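Local coordinates for dihydrofolate reductase (Moritella profunda, PDB 3IA4), which reduces 7,8-dihydrofolate to 5,6,7,8-tetrahydrofolate with NADPH, probably supplying folate cofactors for glycine, purine and DNA precursor synthesis, at residues I2-A7 with V90-I95; R34-K39 with M94-A99; R111-H116 with F155-R160. One frame throughout, in Å; residues are numbered along the deposited sequence.

Contact 1: residues I2-A7 with V90-I95; sequences IVSMIA and VEELMI. With MTX (methotrexate), chain F.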
loop_
_atom_site.group_PDB
_atom_site.type_symbol
_atom_site.label_atom_id
_atom_site.label_comp_id
_atom_site.label_asym_id
_atom_site.label_seq_id
_atom_site.Cartn_x
_atom_site.Cartn_y
_atom_site.Cartn_z
ATOM N N ILE A 2 -1.916 13.451 -7.439
ATOM C CA ILE A 2 -1.707 12.139 -8.045
ATOM C C ILE A 2 -2.277 11.132 -7.074
ATOM O O ILE A 2 -2.030 11.265 -5.860
ATOM C CB ILE A 2 -0.193 11.934 -8.207
ATOM C CG1 ILE A 2 0.293 12.943 -9.260
ATOM C CG2 ILE A 2 0.159 10.508 -8.564
ATOM C CD1 ILE A 2 1.787 13.157 -9.191
ATOM N N VAL A 3 -3.070 10.184 -7.575
ATOM C CA VAL A 3 -3.545 9.088 -6.735
ATOM C C VAL A 3 -2.710 7.871 -6.957
ATOM O O VAL A 3 -2.643 7.350 -8.062
ATOM C CB VAL A 3 -5.029 8.756 -7.032
ATOM C CG1 VAL A 3 -5.462 7.513 -6.249
ATOM C CG2 VAL A 3 -5.860 9.974 -6.680
ATOM N N SER A 4 -1.949 7.497 -5.943
ATOM C CA SER A 4 -1.013 6.365 -6.074
ATOM C C SER A 4 -1.369 5.247 -5.127
ATOM O O SER A 4 -1.890 5.531 -4.071
ATOM C CB SER A 4 0.418 6.849 -5.760
ATOM O OG SER A 4 0.820 7.821 -6.712
ATOM N N MET A 5 -1.068 3.976 -5.478
ATOM C CA MET A 5 -1.241 2.904 -4.529
ATOM C C MET A 5 0.118 2.229 -4.414
ATOM O O MET A 5 0.870 2.164 -5.405
ATOM C CB MET A 5 -2.283 1.859 -5.046
ATOM C CG MET A 5 -3.546 2.585 -5.501
ATOM S SD MET A 5 -5.066 1.567 -5.476
ATOM C CE MET A 5 -4.559 0.098 -6.348
ATOM N N ILE A 6 0.433 1.757 -3.239
ATOM C CA ILE A 6 1.762 1.140 -2.974
ATOM C C ILE A 6 1.471 -0.190 -2.311
ATOM O O ILE A 6 0.672 -0.259 -1.378
ATOM C CB ILE A 6 2.703 2.021 -2.104
ATOM C CG1 ILE A 6 3.999 1.233 -1.865
ATOM C CG2 ILE A 6 2.019 2.392 -0.770
ATOM C CD1 ILE A 6 5.210 2.125 -1.317
ATOM N N ALA A 7 2.114 -1.257 -2.805
ATOM C CA ALA A 7 1.903 -2.599 -2.245
ATOM C C ALA A 7 3.093 -3.477 -2.511
ATOM O O ALA A 7 3.820 -3.232 -3.488
ATOM C CB ALA A 7 0.671 -3.253 -2.978
ATOM N N VAL A 90 -2.591 18.077 -1.805
ATOM C CA VAL A 90 -1.205 17.671 -1.892
ATOM C C VAL A 90 -0.760 17.181 -3.260
ATOM O O VAL A 90 -1.565 16.970 -4.163
ATOM C CB VAL A 90 -0.921 16.523 -0.852
ATOM C CG1 VAL A 90 -1.049 17.060 0.567
ATOM C CG2 VAL A 90 -1.865 15.387 -1.066
ATOM N N GLU A 91 0.546 16.966 -3.400
ATOM C CA GLU A 91 1.071 16.525 -4.686
ATOM C C GLU A 91 0.563 15.108 -4.983
ATOM O O GLU A 91 0.163 14.837 -6.099
ATOM C CB GLU A 91 2.597 16.596 -4.675
ATOM C CG GLU A 91 3.335 15.720 -5.670
ATOM C CD GLU A 91 3.260 16.173 -7.110
ATOM O OE1 GLU A 91 3.135 17.411 -7.407
ATOM O OE2 GLU A 91 3.335 15.248 -7.967
ATOM N N GLU A 92 0.546 14.256 -3.945
ATOM C CA GLU A 92 0.313 12.808 -4.162
ATOM C C GLU A 92 -0.227 12.198 -2.887
ATOM O O GLU A 92 0.322 12.422 -1.817
ATOM C CB GLU A 92 1.651 12.179 -4.500
ATOM C CG GLU A 92 1.608 10.736 -4.910
ATOM C CD GLU A 92 2.966 10.237 -5.307
ATOM O OE1 GLU A 92 3.983 10.823 -4.852
ATOM O OE2 GLU A 92 3.067 9.259 -6.070
ATOM N N LEU A 93 -1.288 11.402 -3.038
ATOM C CA LEU A 93 -1.938 10.661 -1.966
ATOM C C LEU A 93 -1.452 9.203 -2.135
ATOM O O LEU A 93 -1.375 8.738 -3.280
ATOM C CB LEU A 93 -3.433 10.792 -2.238
ATOM C CG LEU A 93 -4.562 10.058 -1.593
ATOM C CD1 LEU A 93 -4.366 8.558 -1.842
ATOM C CD2 LEU A 93 -4.484 10.431 -0.165
ATOM N N MET A 94 -1.105 8.488 -1.049
ATOM C CA MET A 94 -0.651 7.073 -1.181
ATOM C C MET A 94 -1.657 6.132 -0.535
ATOM O O MET A 94 -1.849 6.192 0.671
ATOM C CB MET A 94 0.716 6.833 -0.502
ATOM C CG MET A 94 1.851 7.743 -0.923
ATOM S SD MET A 94 2.454 7.394 -2.606
ATOM C CE MET A 94 3.273 5.842 -2.309
ATOM N N ILE A 95 -2.296 5.261 -1.337
ATOM C CA ILE A 95 -3.166 4.201 -0.800
ATOM C C ILE A 95 -2.291 3.015 -0.421
ATOM O O ILE A 95 -1.545 2.505 -1.289
ATOM C CB ILE A 95 -4.185 3.797 -1.863
ATOM C CG1 ILE A 95 -5.144 4.991 -2.239
ATOM C CG2 ILE A 95 -4.937 2.540 -1.414
ATOM C CD1 ILE A 95 -6.219 5.280 -1.232
HETATM N N1 MTX F . 5.224 -2.616 1.571
HETATM C C2 MTX F . 4.822 -1.998 0.440
HETATM N NA2 MTX F . 5.679 -1.993 -0.599
HETATM N N3 MTX F . 3.599 -1.392 0.367
HETATM C C4 MTX F . 2.752 -1.384 1.441
HETATM N NA4 MTX F . 1.575 -0.821 1.307
HETATM C C4A MTX F . 3.162 -1.973 2.596
HETATM N N5 MTX F . 2.339 -1.930 3.697
HETATM C C6 MTX F . 2.753 -2.540 4.854
HETATM C C7 MTX F . 3.992 -3.167 4.977
HETATM N N8 MTX F . 4.840 -3.182 3.860
HETATM C C8A MTX F . 4.398 -2.587 2.682
HETATM C C9 MTX F . 1.791 -2.494 6.035
HETATM N N10 MTX F . 2.404 -2.903 7.299
HETATM C CM MTX F . 1.895 -4.157 7.906
HETATM C C11 MTX F . 5.351 -0.588 9.206
HETATM C C12 MTX F . 4.938 -1.789 9.767
HETATM C C13 MTX F . 3.962 -2.549 9.155
HETATM C C14 MTX F . 3.410 -2.119 7.948
HETATM C C15 MTX F . 3.862 -0.921 7.398
HETATM C C16 MTX F . 4.759 -0.109 8.036
HETATM C C MTX F . 6.426 0.233 9.778
HETATM O O MTX F . 6.726 0.190 11.131
HETATM N N MTX F . 7.115 0.971 8.912
HETATM C CA MTX F . 8.100 1.945 9.287
HETATM C CT MTX F . 7.790 3.255 8.596
HETATM O O1 MTX F . 7.199 3.238 7.475
HETATM O O2 MTX F . 8.154 4.332 9.131
HETATM C CB MTX F . 9.514 1.532 8.859
HETATM C CG MTX F . 9.951 0.238 9.543
HETATM C CD MTX F . 10.155 0.358 11.056
HETATM O OE1 MTX F . 10.549 -0.631 11.742
HETATM O OE2 MTX F . 9.939 1.429 11.660
#
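S4 sets OG anti to its carbonyl carbon, beside the backbone N (chi1 -63°), and E92 sets CG anti to its own N (chi1 -173°), with an extended chain beyond it that carries the carboxylate to the hydroxyl. S4 OG donates to E92 OE2 at 2.7 Å, using the anti lone pair of that oxygen. The carboxylate is buried: OE2 also forms a salt bridge with R111 NH1 and a hydrogen bond with Y113 OH, OE1 pairs with K39 NZ, and the two cations would probably favour its ionised form. S4 and E92 sit on neighbouring parallel strands, 2-9 and 92-97, in the middle of the mixed sheet of the dihydrofolate reductase fold. The main chains are joined by five hydrogen bonds, from I2 N to E91 O at 2.8 Å through to I6 N to I95 O. On the S4 side of the sheet the bent M94 chain lays SD 3.8 Å from S4 CB and CE 3.9 Å from I6 CB. On the other side M5 and I95 run side by side, CG of M5 3.9 Å from CB of I95, beneath helix 99-105. Beyond the paired region I6 O accepts methotrexate NA4 at 2.9 Å.

Contact 2: residues R34-K39 with M94-A99; sequences RATLGK and MIIGGA. With NDP (NADPH dihydro-nicotinamide-adenine-dinucleotide phosphate), chain E.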
loop_
_atom_site.group_PDB
_atom_site.type_symbol
_atom_site.label_atom_id
_atom_site.label_comp_id
_atom_site.label_asym_id
_atom_site.label_seq_id
_atom_site.Cartn_x
_atom_site.Cartn_y
_atom_site.Cartn_z
ATOM N N ARG A 34 10.573 5.026 2.597
ATOM C CA ARG A 34 11.095 6.022 1.688
ATOM C C ARG A 34 10.013 6.531 0.723
ATOM O O ARG A 34 9.991 7.724 0.325
ATOM C CB ARG A 34 12.244 5.475 0.831
ATOM C CG ARG A 34 13.458 4.952 1.557
ATOM C CD ARG A 34 14.568 4.677 0.513
ATOM N NE ARG A 34 14.424 3.407 -0.225
ATOM C CZ ARG A 34 14.805 2.226 0.275
ATOM N NH1 ARG A 34 15.305 2.163 1.501
ATOM N NH2 ARG A 34 14.673 1.106 -0.429
ATOM N N ALA A 35 9.113 5.632 0.322
ATOM C CA ALA A 35 8.176 5.991 -0.711
ATOM C C ALA A 35 6.966 6.770 -0.200
ATOM O O ALA A 35 6.269 7.455 -0.973
ATOM C CB ALA A 35 7.680 4.697 -1.505
ATOM N N THR A 36 6.721 6.653 1.100
ATOM C CA THR A 36 5.524 7.248 1.691
ATOM C C THR A 36 5.822 8.452 2.624
ATOM O O THR A 36 4.910 9.236 2.887
ATOM C CB THR A 36 4.695 6.230 2.481
ATOM O OG1 THR A 36 5.497 5.658 3.511
ATOM C CG2 THR A 36 4.206 5.087 1.521
ATOM N N LEU A 37 7.055 8.581 3.120
ATOM C CA LEU A 37 7.335 9.714 4.035
ATOM C C LEU A 37 6.985 11.028 3.381
ATOM O O LEU A 37 7.237 11.249 2.199
ATOM C CB LEU A 37 8.785 9.750 4.450
ATOM C CG LEU A 37 9.115 9.034 5.745
ATOM C CD1 LEU A 37 10.643 9.126 5.911
ATOM C CD2 LEU A 37 8.405 9.631 7.002
ATOM N N GLY A 38 6.351 11.882 4.168
ATOM C CA GLY A 38 5.950 13.211 3.718
ATOM C C GLY A 38 4.650 13.245 2.942
ATOM O O GLY A 38 4.297 14.281 2.402
ATOM N N LYS A 39 3.934 12.119 2.850
ATOM C CA LYS A 39 2.718 12.082 2.042
ATOM C C LYS A 39 1.550 11.574 2.935
ATOM O O LYS A 39 1.778 10.822 3.892
ATOM C CB LYS A 39 2.895 11.115 0.859
ATOM C CG LYS A 39 4.129 11.396 0.004
ATOM C CD LYS A 39 4.242 10.387 -1.111
ATOM C CE LYS A 39 5.586 10.614 -1.885
ATOM N NZ LYS A 39 5.775 9.573 -2.925
ATOM N N MET A 94 -1.105 8.488 -1.049
ATOM C CA MET A 94 -0.651 7.073 -1.181
ATOM C C MET A 94 -1.657 6.132 -0.535
ATOM O O MET A 94 -1.849 6.192 0.671
ATOM C CB MET A 94 0.716 6.833 -0.502
ATOM C CG MET A 94 1.851 7.743 -0.923
ATOM S SD MET A 94 2.454 7.394 -2.606
ATOM C CE MET A 94 3.273 5.842 -2.309
ATOM N N ILE A 95 -2.296 5.261 -1.337
ATOM C CA ILE A 95 -3.166 4.201 -0.800
ATOM C C ILE A 95 -2.291 3.015 -0.421
ATOM O O ILE A 95 -1.545 2.505 -1.289
ATOM C CB ILE A 95 -4.185 3.797 -1.863
ATOM C CG1 ILE A 95 -5.144 4.991 -2.239
ATOM C CG2 ILE A 95 -4.937 2.540 -1.414
ATOM C CD1 ILE A 95 -6.219 5.280 -1.232
ATOM N N ILE A 96 -2.321 2.607 0.840
ATOM C CA ILE A 96 -1.308 1.649 1.322
ATOM C C ILE A 96 -1.925 0.307 1.643
ATOM O O ILE A 96 -1.278 -0.568 2.229
ATOM C CB ILE A 96 -0.502 2.129 2.546
ATOM C CG1 ILE A 96 -1.380 2.309 3.818
ATOM C CG2 ILE A 96 0.173 3.467 2.188
ATOM C CD1 ILE A 96 -0.575 2.209 5.074
ATOM N N GLY A 97 -3.204 0.162 1.322
ATOM C CA GLY A 97 -3.865 -1.142 1.461
ATOM C C GLY A 97 -5.120 -1.076 2.325
ATOM O O GLY A 97 -5.445 -0.021 2.848
ATOM N N GLY A 98 -5.837 -2.187 2.506
ATOM C CA GLY A 98 -5.416 -3.519 2.064
ATOM C C GLY A 98 -6.193 -3.864 0.805
ATOM O O GLY A 98 -6.506 -2.993 0.001
ATOM N N ALA A 99 -6.507 -5.157 0.629
ATOM C CA ALA A 99 -7.133 -5.557 -0.668
ATOM C C ALA A 99 -8.413 -4.771 -0.958
ATOM O O ALA A 99 -8.671 -4.343 -2.123
ATOM C CB ALA A 99 -7.468 -7.038 -0.620
HETATM P PA NDP E . -8.402 -3.472 4.597
HETATM O O1A NDP E . -8.669 -3.031 3.181
HETATM O O2A NDP E . -7.126 -3.120 5.296
HETATM O O5B NDP E . -9.611 -3.040 5.610
HETATM C C5B NDP E . -10.974 -3.262 5.189
HETATM C C4B NDP E . -11.841 -2.543 6.215
HETATM O O4B NDP E . -11.825 -1.154 5.856
HETATM C C3B NDP E . -13.336 -2.900 6.028
HETATM O O3B NDP E . -13.640 -4.108 6.718
HETATM C C2B NDP E . -14.065 -1.671 6.546
HETATM O O2B NDP E . -13.878 -1.509 7.956
HETATM C C1B NDP E . -13.172 -0.605 5.943
HETATM N N9A NDP E . -13.618 -0.132 4.616
HETATM C C8A NDP E . -13.316 -0.703 3.439
HETATM N N7A NDP E . -13.795 0.027 2.411
HETATM C C5A NDP E . -14.411 1.114 2.955
HETATM C C6A NDP E . -15.099 2.317 2.467
HETATM N N6A NDP E . -15.318 2.552 1.132
HETATM N N1A NDP E . -15.544 3.182 3.442
HETATM C C2A NDP E . -15.362 3.037 4.750
HETATM N N3A NDP E . -14.745 1.967 5.246
HETATM C C4A NDP E . -14.259 1.004 4.394
HETATM O O3 NDP E . -8.622 -5.069 4.743
HETATM P PN NDP E . -8.205 -6.391 3.928
HETATM O O1N NDP E . -8.772 -6.305 2.559
HETATM O O2N NDP E . -8.536 -7.562 4.781
HETATM O O5D NDP E . -6.640 -6.227 3.737
HETATM C C5D NDP E . -5.792 -6.476 4.849
HETATM C C4D NDP E . -4.714 -7.479 4.452
HETATM O O4D NDP E . -3.772 -6.852 3.505
HETATM C C3D NDP E . -3.850 -7.971 5.623
HETATM O O3D NDP E . -3.513 -9.353 5.399
HETATM C C2D NDP E . -2.567 -7.147 5.512
HETATM O O2D NDP E . -1.402 -7.781 6.097
HETATM C C1D NDP E . -2.440 -7.056 4.016
HETATM N N1N NDP E . -1.669 -5.923 3.516
HETATM C C2N NDP E . -0.653 -6.181 2.690
HETATM C C3N NDP E . 0.028 -5.144 2.104
HETATM C C7N NDP E . 1.172 -5.475 1.197
HETATM O O7N NDP E . 1.678 -4.570 0.567
HETATM N N7N NDP E . 1.562 -6.734 0.976
HETATM C C4N NDP E . -0.263 -3.671 2.343
HETATM C C5N NDP E . -1.431 -3.563 3.200
HETATM C C6N NDP E . -2.042 -4.650 3.777
HETATM P P2B NDP E . -15.154 -1.381 8.951
HETATM O O1X NDP E . -14.535 -0.898 10.188
HETATM O O2X NDP E . -16.094 -0.486 8.216
HETATM O O3X NDP E . -15.756 -2.759 8.987
#
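A35, near the end of helix 26-36, has its carbonyl O 3.7 Å from M94 CE, and the same oxygen accepts K39 NZ at 2.9 Å, the donor tilted 21° from the carbonyl plane. T36 follows with its methyl: CG2 approaches M94 CE at 4.0 Å and, more loosely, CG2 of I96, while OG1 is hydrogen-bonded to F32 O and R58 NH1. From T36 the chain folds through a type II turn closed by K39 N to T36 O, with G38 taking the positive phi of 82° that favours glycine. This turn leads from the helix into strand 41-44, which lies beside strand 92-97 in the dihydrofolate reductase sheet. K39 then extends across the bent M94 chain, its CD 3.6 Å from M94 CG and its aliphatic part packed on the thioether. After I96 the chain passes through G97 and the cis peptide before G98, a feature familiar in this family. Here G98 N, at the N-cap of helix 99-105, donates to O1A of NADPH at 3.0 Å, and A99 N reaches its O5D at 3.3 Å.

Contact 3: residues R111-H116 with F155-R160; sequences RLYLTH and FSLLER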
loop_
_atom_site.group_PDB
_atom_site.type_symbol
_atom_site.label_atom_id
_atom_site.label_comp_id
_atom_site.label_asym_id
_atom_site.label_seq_id
_atom_site.Cartn_x
_atom_site.Cartn_y
_atom_site.Cartn_z
ATOM N N ARG A 111 -0.769 5.992 -10.376
ATOM C CA ARG A 111 0.507 5.280 -10.276
ATOM C C ARG A 111 0.338 4.086 -9.335
ATOM O O ARG A 111 -0.458 4.163 -8.386
ATOM C CB ARG A 111 1.603 6.189 -9.673
ATOM C CG ARG A 111 1.959 7.410 -10.483
ATOM C CD ARG A 111 2.963 8.194 -9.657
ATOM N NE ARG A 111 3.505 9.269 -10.478
ATOM C CZ ARG A 111 4.370 10.155 -9.997
ATOM N NH1 ARG A 111 4.676 10.122 -8.708
ATOM N NH2 ARG A 111 4.861 11.111 -10.790
ATOM N N LEU A 112 1.099 3.027 -9.581
ATOM C CA LEU A 112 1.257 1.916 -8.656
ATOM C C LEU A 112 2.719 1.831 -8.299
ATOM O O LEU A 112 3.579 1.774 -9.176
ATOM C CB LEU A 112 0.859 0.590 -9.313
ATOM C CG LEU A 112 -0.618 0.553 -9.786
ATOM C CD1 LEU A 112 -0.873 -0.813 -10.477
ATOM C CD2 LEU A 112 -1.657 0.868 -8.692
ATOM N N TYR A 113 3.010 1.799 -7.011
ATOM C CA TYR A 113 4.365 1.572 -6.548
ATOM C C TYR A 113 4.385 0.112 -6.120
ATOM O O TYR A 113 3.922 -0.237 -5.038
ATOM C CB TYR A 113 4.660 2.430 -5.300
ATOM C CG TYR A 113 4.795 3.935 -5.538
ATOM C CD1 TYR A 113 5.932 4.588 -5.076
ATOM C CD2 TYR A 113 3.780 4.695 -6.123
ATOM C CE1 TYR A 113 6.066 5.936 -5.197
ATOM C CE2 TYR A 113 3.931 6.107 -6.278
ATOM C CZ TYR A 113 5.082 6.689 -5.766
ATOM O OH TYR A 113 5.273 8.051 -5.933
ATOM N N LEU A 114 4.878 -0.769 -6.978
ATOM C CA LEU A 114 4.836 -2.190 -6.675
ATOM C C LEU A 114 6.209 -2.739 -6.305
ATOM O O LEU A 114 7.179 -2.598 -7.034
ATOM C CB LEU A 114 4.333 -2.984 -7.899
ATOM C CG LEU A 114 2.922 -2.574 -8.408
ATOM C CD1 LEU A 114 2.426 -3.454 -9.524
ATOM C CD2 LEU A 114 1.905 -2.615 -7.238
ATOM N N THR A 115 6.244 -3.467 -5.225
ATOM C CA THR A 115 7.417 -4.313 -4.969
ATOM C C THR A 115 7.005 -5.737 -5.329
ATOM O O THR A 115 5.916 -6.170 -4.938
ATOM C CB THR A 115 7.686 -4.250 -3.486
ATOM O OG1 THR A 115 8.099 -2.909 -3.174
ATOM C CG2 THR A 115 8.822 -5.238 -3.080
ATOM N N HIS A 116 7.797 -6.419 -6.161
ATOM C CA HIS A 116 7.533 -7.818 -6.434
ATOM C C HIS A 116 8.552 -8.629 -5.700
ATOM O O HIS A 116 9.763 -8.435 -5.905
ATOM C CB HIS A 116 7.682 -8.054 -7.936
ATOM C CG HIS A 116 6.747 -7.226 -8.745
ATOM N ND1 HIS A 116 5.454 -7.633 -9.017
ATOM C CD2 HIS A 116 6.917 -6.038 -9.369
ATOM C CE1 HIS A 116 4.862 -6.716 -9.772
ATOM N NE2 HIS A 116 5.723 -5.735 -9.985
ATOM N N PHE A 155 11.576 -3.252 -7.110
ATOM C CA PHE A 155 10.590 -2.159 -7.166
ATOM C C PHE A 155 10.257 -1.737 -8.589
ATOM O O PHE A 155 11.135 -1.631 -9.433
ATOM C CB PHE A 155 11.199 -0.981 -6.433
ATOM C CG PHE A 155 10.329 0.214 -6.460
ATOM C CD1 PHE A 155 9.092 0.169 -5.802
ATOM C CD2 PHE A 155 10.665 1.346 -7.207
ATOM C CE1 PHE A 155 8.219 1.250 -5.856
ATOM C CE2 PHE A 155 9.784 2.459 -7.255
ATOM C CZ PHE A 155 8.568 2.395 -6.592
ATOM N N SER A 156 8.972 -1.476 -8.866
ATOM C CA SER A 156 8.566 -1.010 -10.177
ATOM C C SER A 156 7.510 0.063 -9.962
ATOM O O SER A 156 6.460 -0.223 -9.361
ATOM C CB SER A 156 7.975 -2.216 -10.946
ATOM O OG SER A 156 7.376 -1.865 -12.165
ATOM N N LEU A 157 7.761 1.275 -10.457
ATOM C CA LEU A 157 6.774 2.308 -10.385
ATOM C C LEU A 157 6.072 2.419 -11.731
ATOM O O LEU A 157 6.698 2.705 -12.765
ATOM C CB LEU A 157 7.439 3.600 -9.867
ATOM C CG LEU A 157 6.621 4.880 -9.787
ATOM C CD1 LEU A 157 5.251 4.718 -9.358
ATOM C CD2 LEU A 157 7.362 5.919 -8.892
ATOM N N LEU A 158 4.779 2.078 -11.730
ATOM C CA LEU A 158 3.981 2.135 -12.954
ATOM C C LEU A 158 3.073 3.351 -13.003
ATOM O O LEU A 158 2.412 3.718 -12.000
ATOM C CB LEU A 158 3.096 0.900 -13.082
ATOM C CG LEU A 158 3.739 -0.475 -13.000
ATOM C CD1 LEU A 158 2.690 -1.550 -13.124
ATOM C CD2 LEU A 158 4.731 -0.574 -14.157
ATOM N N GLU A 159 2.964 3.917 -14.201
ATOM C CA GLU A 159 2.069 5.033 -14.456
ATOM C C GLU A 159 0.976 4.569 -15.391
ATOM O O GLU A 159 1.272 3.956 -16.415
ATOM C CB GLU A 159 2.907 6.124 -15.137
ATOM C CG GLU A 159 2.336 7.464 -15.179
ATOM C CD GLU A 159 3.317 8.401 -15.886
ATOM O OE1 GLU A 159 3.609 8.154 -17.077
ATOM O OE2 GLU A 159 3.811 9.349 -15.232
ATOM N N ARG A 160 -0.281 4.890 -15.065
ATOM C CA ARG A 160 -1.405 4.505 -15.918
ATOM C C ARG A 160 -1.283 5.181 -17.275
ATOM O O ARG A 160 -0.980 6.384 -17.359
ATOM C CB ARG A 160 -2.746 4.830 -15.222
ATOM C CG ARG A 160 -3.938 4.404 -16.001
ATOM C CD ARG A 160 -4.267 2.917 -15.917
ATOM N NE ARG A 160 -5.365 2.677 -16.872
ATOM C CZ ARG A 160 -6.659 2.726 -16.588
ATOM N NH1 ARG A 160 -7.567 2.544 -17.595
ATOM N NH2 ARG A 160 -7.090 2.971 -15.350
HETATM O O HOH W 1 5.284 -3.866 -12.238
#
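L157 lies against the ring of Y113, its CD1 over one face at 3.8 Å from the centroid and 21° off the normal, a CH-pi contact displaced toward the rim. CG of L157 is anti to the backbone N (chi1 176°), beside the carbonyl carbon, and from it both methyls reach the ring. The second methyl, CD2, stays by the far part of the ring, 3.9 Å from Y113 CE1. F155 flanks the same tyrosine: Y113 CB lies in the plane of the phenyl ring at its edge, 3.8 Å from CE1, and F155 CZ is 3.7 Å from Y113 CD1. Helix 26-36 packs over this side, L31 on F155 and A35 on Y113, whereas Y113 OH bonds to the carboxylate of E92. An alanine at Y113 would probably leave the L157 methyls without their ring partner and E92 short of one hydrogen bond, opening a gap beneath the helix. L158 works on the opposite side of the sheet, where its side chain crosses that of L114, CD1 of L158 4.1 Å from CD1 of L114. The backbone is an antiparallel ladder between strands 111-117 and 153-160 of the dihydrofolate reductase sheet, with L112 and L158, then L114 and S156, as hydrogen-bonded pairs. Close to its H116 end a water donates to S156 OG at 2.9 Å and also bonds H116 NE2; E137 is a further partner of that serine. Reciprocal backbone bonds thus fix the register, carbon-to-carbon packing fills both sides, and the polar groups of Y113, S156 and T115, the last bound to E28, turn to partners beyond the two strands.

All three contacts are built on the one mixed sheet. Contacts 1 and 2 have centres about 7 Å apart and share M94 and I95 on strand 92-97; contact 3 is centred about 11 Å from contact 1 and about 12 Å from contact 2. Contacts 1 and 2 open successively and both close on strand 92-97, before contact 3 begins. Strand 2-9 lies between strands 92-97 and 111-117, so M5 O can take Y113 N at 2.7 Å and continue the sheet from contact 1 to contact 3. With helix 26-36 packed over them, the central strands lead to the cleft that holds methotrexate and NADPH side by side.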